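Local coordinates for RabGDI protein (Plasmodium falciparum 3D7, PDB 3P1W), which probably binds GDP-loaded Rab GTPases and slows the release of their nucleotide, as Rab GDP-dissociation inhibitors do in membrane traffic, at residues I24-G29 / P310-H315; S40-K45 / L106-V111; S79-N84 / T404-F409; E194-F199 / D219-Q224; I449-N452 / Q456-N459. All coordinates share one frame; numbering follows the deposited sequence.

Contact 1. Residues I24-G29 / P310-H315; sequences IILGTG and PSYVMH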
# COMPACT_ATOMS: atom_id res chain seq x y z
N ILE A 24 -12.17 2.38 21.68
CA ILE A 24 -11.04 1.51 22.00
C ILE A 24 -10.58 0.86 20.67
O ILE A 24 -11.39 0.39 19.86
CB ILE A 24 -11.38 0.44 23.05
CG1 ILE A 24 -11.75 1.10 24.38
CG2 ILE A 24 -10.20 -0.54 23.25
CD1 ILE A 24 -12.21 0.11 25.44
N ILE A 25 -9.27 0.87 20.47
CA ILE A 25 -8.68 0.40 19.22
C ILE A 25 -7.84 -0.81 19.55
O ILE A 25 -7.04 -0.75 20.48
CB ILE A 25 -7.83 1.52 18.52
CG1 ILE A 25 -8.70 2.71 18.09
CG2 ILE A 25 -7.20 0.96 17.23
CD1 ILE A 25 -8.77 3.85 19.10
N LEU A 26 -8.03 -1.92 18.82
CA LEU A 26 -7.33 -3.15 19.10
C LEU A 26 -6.44 -3.46 17.91
O LEU A 26 -6.94 -3.58 16.79
CB LEU A 26 -8.33 -4.28 19.34
CG LEU A 26 -9.41 -4.02 20.40
CD1 LEU A 26 -10.32 -5.22 20.48
CD2 LEU A 26 -8.79 -3.70 21.74
N GLY A 27 -5.14 -3.58 18.16
CA GLY A 27 -4.12 -3.80 17.12
C GLY A 27 -3.41 -2.49 16.85
O GLY A 27 -4.04 -1.43 16.93
N THR A 28 -2.11 -2.55 16.57
CA THR A 28 -1.35 -1.37 16.16
C THR A 28 -0.82 -1.49 14.70
O THR A 28 0.18 -0.87 14.35
CB THR A 28 -0.23 -1.01 17.16
OG1 THR A 28 0.66 -2.11 17.37
CG2 THR A 28 -0.86 -0.59 18.55
N GLY A 29 -1.59 -2.18 13.85
CA GLY A 29 -1.36 -2.14 12.41
C GLY A 29 -1.46 -0.69 11.99
O GLY A 29 -2.01 0.16 12.73
N PRO A 310 -8.97 -7.83 11.82
CA PRO A 310 -9.75 -9.05 11.81
C PRO A 310 -9.37 -10.08 12.88
O PRO A 310 -10.24 -10.86 13.31
CB PRO A 310 -9.53 -9.59 10.37
CG PRO A 310 -9.29 -8.40 9.56
CD PRO A 310 -8.41 -7.53 10.48
N SER A 311 -8.14 -10.05 13.37
CA SER A 311 -7.70 -11.02 14.36
C SER A 311 -8.43 -10.89 15.68
O SER A 311 -8.41 -11.84 16.47
CB SER A 311 -6.19 -10.97 14.61
OG SER A 311 -5.79 -9.83 15.31
N TYR A 312 -9.03 -9.73 15.94
CA TYR A 312 -9.74 -9.49 17.20
C TYR A 312 -11.22 -9.88 17.18
O TYR A 312 -11.89 -9.84 18.25
CB TYR A 312 -9.56 -8.03 17.64
CG TYR A 312 -8.18 -7.77 18.13
CD1 TYR A 312 -7.81 -8.03 19.44
CD2 TYR A 312 -7.20 -7.26 17.25
CE1 TYR A 312 -6.51 -7.80 19.89
CE2 TYR A 312 -5.91 -7.04 17.68
CZ TYR A 312 -5.56 -7.31 18.99
OH TYR A 312 -4.25 -7.08 19.38
N VAL A 313 -11.72 -10.32 16.03
CA VAL A 313 -13.12 -10.67 15.89
C VAL A 313 -13.33 -12.06 15.33
O VAL A 313 -14.39 -12.37 14.78
CB VAL A 313 -13.89 -9.62 15.02
CG1 VAL A 313 -13.93 -8.25 15.71
CG2 VAL A 313 -13.26 -9.49 13.58
N MET A 314 -12.34 -12.93 15.53
CA MET A 314 -12.42 -14.27 14.95
C MET A 314 -13.45 -15.14 15.67
O MET A 314 -13.86 -16.16 15.11
CB MET A 314 -11.05 -14.95 15.00
CG MET A 314 -10.01 -14.32 14.13
SD MET A 314 -10.37 -14.50 12.38
CE MET A 314 -9.81 -16.19 12.18
N HIS A 315 -13.83 -14.73 16.88
CA HIS A 315 -14.87 -15.39 17.67
C HIS A 315 -16.28 -14.84 17.48
O HIS A 315 -17.25 -15.41 17.99
CB HIS A 315 -14.51 -15.32 19.17
CG HIS A 315 -14.34 -13.93 19.70
ND1 HIS A 315 -13.55 -12.98 19.08
CD2 HIS A 315 -14.82 -13.36 20.83
CE1 HIS A 315 -13.56 -11.88 19.81
NE2 HIS A 315 -14.32 -12.09 20.88
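Tyr-312 turns CG beside the backbone N and anti to the carbonyl carbon, chi1 -72°, which lays its phenol ring over Leu-26 CB; the similar chi1 of Leu-26, -53°, only sends CG and its methyls along the ring. Leu-26 CB lies almost exactly over the middle of the ring, 3.6 Å from its centroid and 9° off the normal, which makes a well-centred CH-pi contact. The methyl branch CD1 follows toward the root of the ring, where it comes within 3.9 Å of Tyr-312 CD1. Farther out, the aromatic side chain runs along the backbone: Tyr-312 CE2 lies 3.6 Å from Gly-27 N, and Tyr-312 OH also passes close to the backbone of this glycine, which has no side chain.

Strand 20-26, helix 30-41 and strand 46-49 form the beta-alpha-beta crossover of a Rossmann-like fold. Residues 27-29 make the glycine-bearing turn between the first strand and the helix, with Gly-29 at the N-cap position. Segment 310-315 begins as a 3-10 turn just beyond strand 305-308, which runs parallel to strand 20-26, and from there the Tyr-312 ring lies over the end of strand 20-26. Its hydroxyl is hydrogen-bonded to the backbone N of Arg-51, just past strand 46-49, and the Arg-51 side chain makes a cation-pi contact with the ring. With its far end tied in this way, the buried phenol is probably restrained from swinging off Leu-26. On the glycine turn itself, Thr-28 OG1 is hydrogen-bonded to Asp-50 and to the backbone N of Gly-56.

Contact 2. Residues S40-K45 / L106-V111; sequences SHYGKK and LKKTRV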
# COMPACT_ATOMS: atom_id res chain seq x y z
N SER A 40 -7.57 11.11 18.04
CA SER A 40 -6.88 11.95 19.02
C SER A 40 -6.79 13.40 18.54
O SER A 40 -6.95 14.35 19.32
CB SER A 40 -5.49 11.37 19.32
OG SER A 40 -4.73 12.20 20.19
N HIS A 41 -6.54 13.59 17.24
CA HIS A 41 -6.49 14.94 16.68
C HIS A 41 -7.83 15.68 16.79
O HIS A 41 -7.86 16.88 17.10
CB HIS A 41 -6.04 14.89 15.22
CG HIS A 41 -5.99 16.24 14.56
ND1 HIS A 41 -6.99 16.70 13.72
CD2 HIS A 41 -5.06 17.22 14.61
CE1 HIS A 41 -6.67 17.90 13.29
NE2 HIS A 41 -5.50 18.24 13.81
N TYR A 42 -8.94 14.97 16.57
CA TYR A 42 -10.27 15.58 16.62
C TYR A 42 -10.90 15.50 18.02
O TYR A 42 -12.12 15.58 18.17
CB TYR A 42 -11.21 14.96 15.57
CG TYR A 42 -10.97 15.46 14.16
CD1 TYR A 42 -10.26 14.70 13.24
CD2 TYR A 42 -11.46 16.71 13.74
CE1 TYR A 42 -10.04 15.16 11.93
CE2 TYR A 42 -11.24 17.17 12.44
CZ TYR A 42 -10.53 16.39 11.54
OH TYR A 42 -10.30 16.83 10.25
N GLY A 43 -10.06 15.34 19.04
CA GLY A 43 -10.46 15.50 20.42
C GLY A 43 -11.15 14.31 21.05
O GLY A 43 -11.75 14.44 22.10
N LYS A 44 -11.07 13.13 20.43
CA LYS A 44 -11.75 11.96 21.01
C LYS A 44 -10.87 11.28 22.06
O LYS A 44 -9.64 11.37 21.99
CB LYS A 44 -12.20 10.98 19.92
CG LYS A 44 -13.26 11.55 18.96
CD LYS A 44 -14.64 11.53 19.58
CE LYS A 44 -15.66 12.30 18.74
NZ LYS A 44 -16.96 12.41 19.48
N LYS A 45 -11.50 10.66 23.05
CA LYS A 45 -10.79 9.96 24.13
C LYS A 45 -10.65 8.49 23.74
O LYS A 45 -11.66 7.81 23.56
CB LYS A 45 -11.54 10.10 25.46
CG LYS A 45 -10.89 9.29 26.60
CD LYS A 45 -11.38 9.65 27.99
CE LYS A 45 -10.52 8.94 29.02
NZ LYS A 45 -11.11 8.99 30.38
N LEU A 106 -1.18 12.50 7.35
CA LEU A 106 0.01 12.66 8.17
C LEU A 106 0.30 14.14 8.41
O LEU A 106 0.83 14.49 9.46
CB LEU A 106 1.23 11.99 7.54
CG LEU A 106 1.19 10.47 7.48
CD1 LEU A 106 2.22 9.93 6.51
CD2 LEU A 106 1.39 9.86 8.85
N LYS A 107 -0.02 15.00 7.44
CA LYS A 107 0.14 16.45 7.61
C LYS A 107 -0.83 16.94 8.67
O LYS A 107 -0.42 17.59 9.65
CB LYS A 107 -0.12 17.21 6.30
CG LYS A 107 0.82 16.86 5.14
CD LYS A 107 1.85 17.92 4.87
CE LYS A 107 2.67 17.61 3.63
NZ LYS A 107 3.74 18.65 3.44
N LYS A 108 -2.11 16.64 8.48
CA LYS A 108 -3.16 17.07 9.40
C LYS A 108 -2.87 16.69 10.86
O LYS A 108 -3.03 17.51 11.76
CB LYS A 108 -4.51 16.49 8.97
CG LYS A 108 -5.64 16.71 9.98
CD LYS A 108 -6.93 16.05 9.53
CE LYS A 108 -7.59 16.82 8.39
NZ LYS A 108 -8.10 18.12 8.86
N THR A 109 -2.47 15.44 11.07
CA THR A 109 -2.23 14.92 12.43
C THR A 109 -0.85 15.32 12.98
O THR A 109 -0.53 15.03 14.13
CB THR A 109 -2.37 13.37 12.47
OG1 THR A 109 -1.37 12.76 11.65
CG2 THR A 109 -3.76 12.94 11.99
N ARG A 110 -0.04 15.96 12.14
CA ARG A 110 1.28 16.45 12.50
C ARG A 110 2.21 15.31 12.93
O ARG A 110 3.02 15.47 13.84
CB ARG A 110 1.19 17.52 13.60
CG ARG A 110 0.13 18.58 13.33
N VAL A 111 2.06 14.17 12.28
CA VAL A 111 2.95 13.04 12.50
C VAL A 111 4.09 13.03 11.47
O VAL A 111 5.13 12.43 11.72
CB VAL A 111 2.13 11.72 12.52
CG1 VAL A 111 3.00 10.52 12.23
CG2 VAL A 111 1.45 11.59 13.87
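His-41 and Thr-109, whose CA atoms approach to 6.0 Å, mark the place where helices 30-41 and 101-108 end beside each other. Each helix finishes in a Schellman motif with a residue of positive phi. Gly-43 fills that position in the first, its N bonded to Ser-40 O and Lys-44 N to Leu-39 O; Arg-110 fills it in the second, its N bonded to Lys-107 O and Val-111 N to Leu-106 O. Beside these two helix ends the side chains of the last turns meet.

Lys-108 does most of the touching. Its CG lies over one face of the His-41 imidazole, 4.1 Å from the centroid and 29° off the normal, as a CH-pi contact. Lys-108 O comes to 3.3 Å from His-41 NE2, but the angle is too poor for a hydrogen bond. Helix 30-41 is the connecting helix of the Rossmann-like crossover, and through this pair its C-terminal end is joined to that of helix 101-108. Beyond CG the lysine bends twice, about CG-CD (chi3 -74°) and about CD-CE (chi4 -68°), and this crook delivers NZ to Tyr-42 OH for a hydrogen bond of 2.9 Å. The two side chains cross at about a right angle. The Tyr-42 ring has His-41 ND1 over the rim of one face and also meets Trp-450, while Phe-262 of helix 257-268 packs on Thr-109.

Contact 3. Residues S79-N84 / T404-F409; sequences SKYGEN and TIEEKF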
# COMPACT_ATOMS: atom_id res chain seq x y z
N SER A 79 26.51 -14.43 9.48
CA SER A 79 27.39 -13.34 9.92
C SER A 79 27.50 -12.20 8.94
O SER A 79 27.67 -11.06 9.35
CB SER A 79 28.80 -13.87 10.20
OG SER A 79 28.78 -14.59 11.41
N LYS A 80 27.42 -12.49 7.65
CA LYS A 80 27.59 -11.45 6.63
C LYS A 80 26.52 -10.37 6.68
O LYS A 80 26.71 -9.31 6.08
CB LYS A 80 27.68 -12.04 5.23
CG LYS A 80 26.44 -12.74 4.71
CD LYS A 80 26.72 -13.23 3.30
CE LYS A 80 25.55 -13.99 2.71
NZ LYS A 80 25.86 -14.40 1.31
N TYR A 81 25.42 -10.61 7.39
CA TYR A 81 24.34 -9.63 7.46
C TYR A 81 24.54 -8.61 8.57
O TYR A 81 23.82 -7.62 8.64
CB TYR A 81 22.98 -10.31 7.59
CG TYR A 81 22.61 -11.11 6.37
CD1 TYR A 81 23.06 -10.74 5.10
CD2 TYR A 81 21.79 -12.23 6.46
CE1 TYR A 81 22.73 -11.45 3.98
CE2 TYR A 81 21.45 -12.96 5.33
CZ TYR A 81 21.92 -12.56 4.09
OH TYR A 81 21.61 -13.26 2.96
N GLY A 82 25.53 -8.84 9.43
CA GLY A 82 25.94 -7.83 10.39
C GLY A 82 24.93 -7.67 11.51
O GLY A 82 24.24 -8.63 11.87
N GLU A 83 24.86 -6.46 12.06
CA GLU A 83 24.10 -6.21 13.29
C GLU A 83 22.64 -5.87 13.03
O GLU A 83 22.31 -5.31 12.00
CB GLU A 83 24.71 -5.04 14.07
CG GLU A 83 26.03 -5.36 14.74
CD GLU A 83 26.66 -4.13 15.35
OE1 GLU A 83 27.07 -3.22 14.59
OE2 GLU A 83 26.75 -4.09 16.59
N ASN A 84 21.80 -6.16 14.02
CA ASN A 84 20.37 -5.88 13.95
C ASN A 84 19.99 -4.45 13.58
O ASN A 84 18.99 -4.25 12.88
CB ASN A 84 19.71 -6.24 15.28
CG ASN A 84 19.28 -7.69 15.35
OD1 ASN A 84 18.71 -8.22 14.40
ND2 ASN A 84 19.49 -8.32 16.51
N THR A 404 20.27 -12.94 -8.49
CA THR A 404 20.60 -13.93 -7.48
C THR A 404 19.94 -13.60 -6.16
O THR A 404 20.14 -12.51 -5.61
CB THR A 404 22.11 -14.02 -7.28
OG1 THR A 404 22.70 -14.43 -8.52
CG2 THR A 404 22.44 -15.03 -6.19
N ILE A 405 19.12 -14.52 -5.66
CA ILE A 405 18.44 -14.34 -4.40
C ILE A 405 19.18 -15.09 -3.31
O ILE A 405 19.37 -16.30 -3.40
CB ILE A 405 16.96 -14.83 -4.45
CG1 ILE A 405 16.18 -14.04 -5.52
CG2 ILE A 405 16.30 -14.76 -3.05
CD1 ILE A 405 14.88 -14.72 -6.00
N GLU A 406 19.58 -14.39 -2.25
CA GLU A 406 20.33 -15.06 -1.15
C GLU A 406 19.42 -15.85 -0.23
O GLU A 406 19.75 -16.97 0.17
CB GLU A 406 21.13 -14.06 -0.33
CG GLU A 406 22.15 -13.30 -1.14
CD GLU A 406 23.07 -12.42 -0.31
OE1 GLU A 406 22.94 -12.35 0.93
OE2 GLU A 406 23.93 -11.78 -0.94
N GLU A 407 18.30 -15.23 0.14
CA GLU A 407 17.33 -15.83 1.05
C GLU A 407 15.92 -15.37 0.71
O GLU A 407 15.72 -14.24 0.23
CB GLU A 407 17.60 -15.42 2.50
CG GLU A 407 18.97 -15.81 3.07
CD GLU A 407 19.20 -17.30 3.20
OE1 GLU A 407 18.21 -18.08 3.21
OE2 GLU A 407 20.38 -17.69 3.35
N LYS A 408 14.95 -16.24 0.98
CA LYS A 408 13.53 -15.97 0.78
C LYS A 408 12.78 -16.16 2.11
O LYS A 408 13.01 -17.14 2.83
CB LYS A 408 12.91 -16.93 -0.22
CG LYS A 408 13.29 -16.67 -1.66
CD LYS A 408 12.81 -17.82 -2.55
CE LYS A 408 13.47 -17.77 -3.94
NZ LYS A 408 13.03 -18.94 -4.79
N PHE A 409 11.90 -15.24 2.40
CA PHE A 409 11.04 -15.32 3.57
C PHE A 409 9.57 -15.17 3.09
O PHE A 409 9.15 -14.09 2.72
CB PHE A 409 11.39 -14.20 4.53
CG PHE A 409 12.86 -14.12 4.88
CD1 PHE A 409 13.32 -14.66 6.06
CD2 PHE A 409 13.78 -13.52 4.01
CE1 PHE A 409 14.67 -14.58 6.41
CE2 PHE A 409 15.13 -13.46 4.34
CZ PHE A 409 15.58 -14.00 5.56
O HOH W 1 27.06 -12.35 -0.06
O HOH W 2 22.33 -16.00 3.07
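A classic beta bulge, in which Glu-406 and Glu-407 both face Ile-332 on the neighbouring strand, turns two acidic side chains toward the 3-10 turn 79-81. Tyr-81 reaches across from that turn and donates a short hydrogen bond of 2.6 Å from OH to Glu-406 OE1. OE1 lies at the ring's edge, with the carboxylate and ring planes 15° apart, and accepts the bond on its anti lone pair. Lys-80, extended beyond CG, comes toward Glu-406 from the opposite direction, and its NZ forms a loose salt bridge of 3.6 Å to Glu-406 OE1. A water bound to Lys-80 NZ at 2.7 Å also reaches Glu-406 OE2, weakly. A second water bridges the tyrosine to the other glutamate, donating to Tyr-81 OH at 2.8 Å and to Glu-407 OE2 at 2.6 Å. The other oxygen of Glu-406, OE2, forms a salt bridge with Lys-377 NZ and a hydrogen bond with Ser-334 OG, and Trp-87 meets the tyrosine ring edge-to-face. Two lysines and two hydroxyls around one carboxylate probably help keep Glu-406 ionised, while the tyrosine hydroxyl gives one hydrogen bond and accepts another, its rotation probably restricted.

Contact 4. Residues E194-F199 / D219-Q224; sequences EIYKHF and DDYLKQ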
# COMPACT_ATOMS: atom_id res chain seq x y z
N GLU A 194 -13.23 5.93 -24.36
CA GLU A 194 -13.48 6.85 -25.48
C GLU A 194 -12.39 7.92 -25.55
O GLU A 194 -11.99 8.31 -26.64
CB GLU A 194 -14.88 7.47 -25.38
CG GLU A 194 -16.00 6.46 -25.62
CD GLU A 194 -17.39 7.04 -25.40
OE1 GLU A 194 -17.95 7.61 -26.36
OE2 GLU A 194 -17.92 6.91 -24.29
N ILE A 195 -11.86 8.35 -24.40
CA ILE A 195 -10.74 9.30 -24.39
C ILE A 195 -9.47 8.67 -24.95
O ILE A 195 -8.75 9.30 -25.72
CB ILE A 195 -10.44 9.84 -22.98
CG1 ILE A 195 -11.60 10.67 -22.43
CG2 ILE A 195 -9.15 10.68 -23.00
CD1 ILE A 195 -11.87 11.96 -23.21
N TYR A 196 -9.17 7.43 -24.57
CA TYR A 196 -8.03 6.71 -25.13
C TYR A 196 -8.14 6.62 -26.66
O TYR A 196 -7.20 6.95 -27.38
CB TYR A 196 -7.92 5.30 -24.56
CG TYR A 196 -7.38 5.17 -23.14
CD1 TYR A 196 -6.34 5.98 -22.67
CD2 TYR A 196 -7.88 4.19 -22.29
CE1 TYR A 196 -5.82 5.82 -21.37
CE2 TYR A 196 -7.38 4.03 -20.99
CZ TYR A 196 -6.36 4.85 -20.53
OH TYR A 196 -5.86 4.66 -19.24
N LYS A 197 -9.29 6.16 -27.13
CA LYS A 197 -9.58 6.04 -28.57
C LYS A 197 -9.46 7.37 -29.31
O LYS A 197 -9.07 7.39 -30.47
CB LYS A 197 -10.98 5.45 -28.81
CG LYS A 197 -11.08 3.96 -28.49
CD LYS A 197 -12.52 3.45 -28.57
N HIS A 198 -9.78 8.48 -28.63
CA HIS A 198 -9.61 9.80 -29.23
C HIS A 198 -8.13 10.05 -29.53
O HIS A 198 -7.80 10.60 -30.58
CB HIS A 198 -10.17 10.93 -28.36
CG HIS A 198 -9.90 12.29 -28.91
ND1 HIS A 198 -10.66 12.85 -29.92
CD2 HIS A 198 -8.94 13.20 -28.62
CE1 HIS A 198 -10.19 14.05 -30.21
NE2 HIS A 198 -9.14 14.28 -29.45
N PHE A 199 -7.25 9.64 -28.62
CA PHE A 199 -5.80 9.78 -28.86
C PHE A 199 -5.21 8.60 -29.62
O PHE A 199 -4.01 8.57 -29.88
CB PHE A 199 -5.06 10.01 -27.55
CG PHE A 199 -5.31 11.36 -26.95
CD1 PHE A 199 -6.31 11.55 -26.02
CD2 PHE A 199 -4.55 12.45 -27.36
CE1 PHE A 199 -6.55 12.81 -25.47
CE2 PHE A 199 -4.79 13.71 -26.83
CZ PHE A 199 -5.79 13.89 -25.89
N ASP A 219 -9.31 -3.33 -15.24
CA ASP A 219 -9.74 -2.45 -16.33
C ASP A 219 -11.21 -2.02 -16.28
O ASP A 219 -11.73 -1.53 -17.28
CB ASP A 219 -9.41 -3.11 -17.67
CG ASP A 219 -7.90 -3.26 -17.90
OD1 ASP A 219 -7.08 -2.52 -17.28
OD2 ASP A 219 -7.54 -4.12 -18.72
N ASP A 220 -11.85 -2.12 -15.11
CA ASP A 220 -13.25 -1.63 -14.95
C ASP A 220 -13.37 -0.12 -15.25
O ASP A 220 -14.39 0.33 -15.78
CB ASP A 220 -13.79 -1.91 -13.54
CG ASP A 220 -13.93 -3.40 -13.24
OD1 ASP A 220 -13.79 -4.25 -14.14
OD2 ASP A 220 -14.20 -3.73 -12.07
N TYR A 221 -12.34 0.65 -14.92
CA TYR A 221 -12.34 2.10 -15.17
C TYR A 221 -12.63 2.49 -16.62
O TYR A 221 -13.11 3.58 -16.87
CB TYR A 221 -11.02 2.76 -14.74
CG TYR A 221 -9.88 2.55 -15.71
CD1 TYR A 221 -9.62 3.48 -16.70
CD2 TYR A 221 -9.09 1.42 -15.64
CE1 TYR A 221 -8.58 3.30 -17.59
CE2 TYR A 221 -8.05 1.22 -16.54
CZ TYR A 221 -7.80 2.17 -17.51
OH TYR A 221 -6.78 1.99 -18.42
N LEU A 222 -12.32 1.59 -17.56
CA LEU A 222 -12.48 1.86 -18.99
C LEU A 222 -13.91 2.23 -19.33
O LEU A 222 -14.14 3.08 -20.18
CB LEU A 222 -12.07 0.64 -19.84
CG LEU A 222 -10.56 0.37 -19.97
CD1 LEU A 222 -10.33 -0.92 -20.75
CD2 LEU A 222 -9.82 1.53 -20.62
N LYS A 223 -14.86 1.61 -18.63
CA LYS A 223 -16.29 1.83 -18.86
C LYS A 223 -16.87 2.95 -18.01
O LYS A 223 -17.99 3.35 -18.23
CB LYS A 223 -17.04 0.53 -18.59
CG LYS A 223 -16.62 -0.60 -19.53
CD LYS A 223 -17.31 -1.94 -19.20
CE LYS A 223 -17.58 -2.73 -20.49
NZ LYS A 223 -18.18 -4.08 -20.21
N GLN A 224 -16.11 3.44 -17.04
CA GLN A 224 -16.54 4.54 -16.17
C GLN A 224 -16.22 5.90 -16.80
O GLN A 224 -15.37 6.00 -17.69
CB GLN A 224 -15.83 4.43 -14.82
CG GLN A 224 -16.14 3.17 -14.04
CD GLN A 224 -15.50 3.15 -12.65
OE1 GLN A 224 -14.28 3.33 -12.51
NE2 GLN A 224 -16.31 2.93 -11.62
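Tyr-196 OH and Tyr-221 OH are joined by a hydrogen bond of 2.9 Å in which either hydroxyl could be the donor. The two phenols meet edge to edge, each bringing its hydroxyl end close to the plane of the other, and their side chains cross at about a right angle. Carbon follows oxygen into the contact: Tyr-196 CE2 packs 3.7 Å from Tyr-221 CE1. Tyr-221 gets there with CG between the backbone N and the carbonyl carbon, chi1 78°, which swings its ring round so that its end approaches the helix although its CB does not point there.

Leu-222 CD2 lies 3.5 Å from Tyr-196 CE2, at the ring edge and near its plane, while Leu-222 CG sits over the rim of one face of Tyr-221. Leu-222 thus lies against both tyrosines.

These residues belong to the helix-rich part of the molecule, which in relatives forms the smaller of the two GDI domains. Helix 203-213, which follows 194-199, supplies Ile-206 against both tyrosines and Leu-222, and Leu-209 against Tyr-196. Tyr-216 stacks on Tyr-221, whose side chain also touches Thr-229 of helix 226-243, and backbone hydrogen bonds between Leu-222 and Leu-193 and between Gln-224 and Met-192 fasten the irregular turn beside the start of helix 192-198.

Contact 5. Residues I449-N452 / Q456-N459; sequences IWEN and QKLN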
# COMPACT_ATOMS: atom_id res chain seq x y z
N ILE A 449 -13.88 3.65 6.99
CA ILE A 449 -14.16 3.47 8.42
C ILE A 449 -14.44 4.83 9.08
O ILE A 449 -15.47 4.99 9.75
CB ILE A 449 -13.03 2.72 9.13
CG1 ILE A 449 -13.02 1.26 8.66
CG2 ILE A 449 -13.20 2.85 10.66
CD1 ILE A 449 -11.80 0.46 9.12
N TRP A 450 -13.55 5.81 8.87
CA TRP A 450 -13.75 7.16 9.42
C TRP A 450 -15.11 7.79 9.06
O TRP A 450 -15.84 8.28 9.94
CB TRP A 450 -12.62 8.12 9.00
CG TRP A 450 -12.78 9.48 9.62
CD1 TRP A 450 -13.44 10.57 9.09
CD2 TRP A 450 -12.32 9.89 10.90
NE1 TRP A 450 -13.41 11.63 9.97
CE2 TRP A 450 -12.72 11.23 11.09
CE3 TRP A 450 -11.60 9.25 11.92
CZ2 TRP A 450 -12.42 11.94 12.24
CZ3 TRP A 450 -11.30 9.97 13.07
CH2 TRP A 450 -11.71 11.29 13.22
N GLU A 451 -15.46 7.76 7.77
CA GLU A 451 -16.74 8.28 7.29
C GLU A 451 -17.93 7.71 8.08
O GLU A 451 -18.89 8.43 8.40
CB GLU A 451 -16.94 7.97 5.80
CG GLU A 451 -18.32 8.38 5.23
CD GLU A 451 -18.46 8.21 3.70
OE1 GLU A 451 -17.66 7.48 3.09
OE2 GLU A 451 -19.38 8.82 3.12
N ASN A 452 -17.88 6.41 8.36
CA ASN A 452 -18.99 5.69 8.97
C ASN A 452 -19.00 5.71 10.49
O ASN A 452 -20.04 5.42 11.10
CB ASN A 452 -19.01 4.25 8.45
CG ASN A 452 -19.48 4.18 7.02
OD1 ASN A 452 -20.64 4.44 6.74
ND2 ASN A 452 -18.59 3.83 6.11
N GLN A 456 -19.41 11.54 8.42
CA GLN A 456 -18.87 12.64 7.63
C GLN A 456 -17.50 12.25 7.08
O GLN A 456 -16.65 11.75 7.81
CB GLN A 456 -18.71 13.88 8.52
CG GLN A 456 -17.65 13.68 9.60
CD GLN A 456 -17.67 14.73 10.68
OE1 GLN A 456 -18.73 15.10 11.20
NE2 GLN A 456 -16.48 15.20 11.05
N LYS A 457 -17.30 12.50 5.78
CA LYS A 457 -15.99 12.27 5.16
C LYS A 457 -14.96 13.18 5.82
O LYS A 457 -15.29 14.25 6.34
CB LYS A 457 -16.04 12.55 3.65
CG LYS A 457 -16.99 11.63 2.88
CD LYS A 457 -16.76 11.68 1.37
CE LYS A 457 -17.17 10.36 0.71
NZ LYS A 457 -16.75 10.31 -0.71
N LEU A 458 -13.71 12.73 5.83
CA LEU A 458 -12.60 13.52 6.30
C LEU A 458 -12.37 14.61 5.25
O LEU A 458 -12.44 14.34 4.04
CB LEU A 458 -11.36 12.63 6.45
CG LEU A 458 -10.14 13.15 7.21
CD1 LEU A 458 -10.46 13.42 8.67
CD2 LEU A 458 -8.98 12.15 7.08
N ASN A 459 -12.13 15.84 5.71
CA ASN A 459 -11.96 16.99 4.82
C ASN A 459 -10.49 17.42 4.77
O ASN A 459 -9.83 17.47 5.81
CB ASN A 459 -12.83 18.16 5.29
CG ASN A 459 -12.72 19.39 4.39
OD1 ASN A 459 -12.48 19.27 3.19
ND2 ASN A 459 -12.89 20.57 4.97
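The Trp-450 indole carries Leu-458 on one face, where CD1 stands 3.6 Å above the ring plane, shifted toward the rim. Relative to the five-membered ring, Leu-458 CD1 is 4.0 Å from the centroid and 27° off the normal, a CH-pi contact, and Leu-458 CB adds a brush of 3.9 Å against Trp-450 CD1. The carbonyl carbon of Lys-457 lies at the indole edge, near its plane, and Gln-456 O approaches Trp-450 CD1 obliquely. Trp-450 CG is anti to the backbone N, chi1 -177°, which throws the ring out from the helix toward the returning chain. Trp-454, one turn on, meets it edge-to-face, and the Tyr-42 ring meets it at an oblique angle, while Leu-38 and Leu-39 of helix 30-41 pack on it as well.

Helix 440-454 ends just before this point, and residues 456-459 double back along its last turns without regular structure. The CA hydrogen of Glu-451 points straight at Gln-456 O, a CA-H...O contact of 3.5 Å from CA to O with 178° at the hydrogen. Nearby the Glu-451 and Lys-457 side chains, both extended, lie side by side and point the same way, Glu-451 OE2 at 3.6 Å from Lys-457 CE. Their charged ends do not touch, since Lys-457 NZ remains 4.8 Å from Glu-451 OE1. The attraction between them is therefore probably long-range and softened at this surface, and much of the hold on the tail probably comes from its packing on the buried indole.

From the N terminus, contact 1 opens at strand 20-26 and contact 2 at the end of helix 30-41. Contact 3 opens at 79-84 before contact 2 closes at 106-111, so these two cross. Contact 4 then closes a short helical loop that is nested inside both contact 1 and contact 3. Contact 1 closes at 310-315, enclosing contacts 2 and 4 and crossing contact 3, which closes at 404-409. Contact 5 follows in series as a small fold-back at the C terminus, yet it touches contact 2 through Tyr-42 and Lys-108. Contacts 1, 2 and 5 gather around strand 20-26 and helix 30-41; contact 3 ties loop 79-84 to strand 405-418, and contact 4 lies in the helical part.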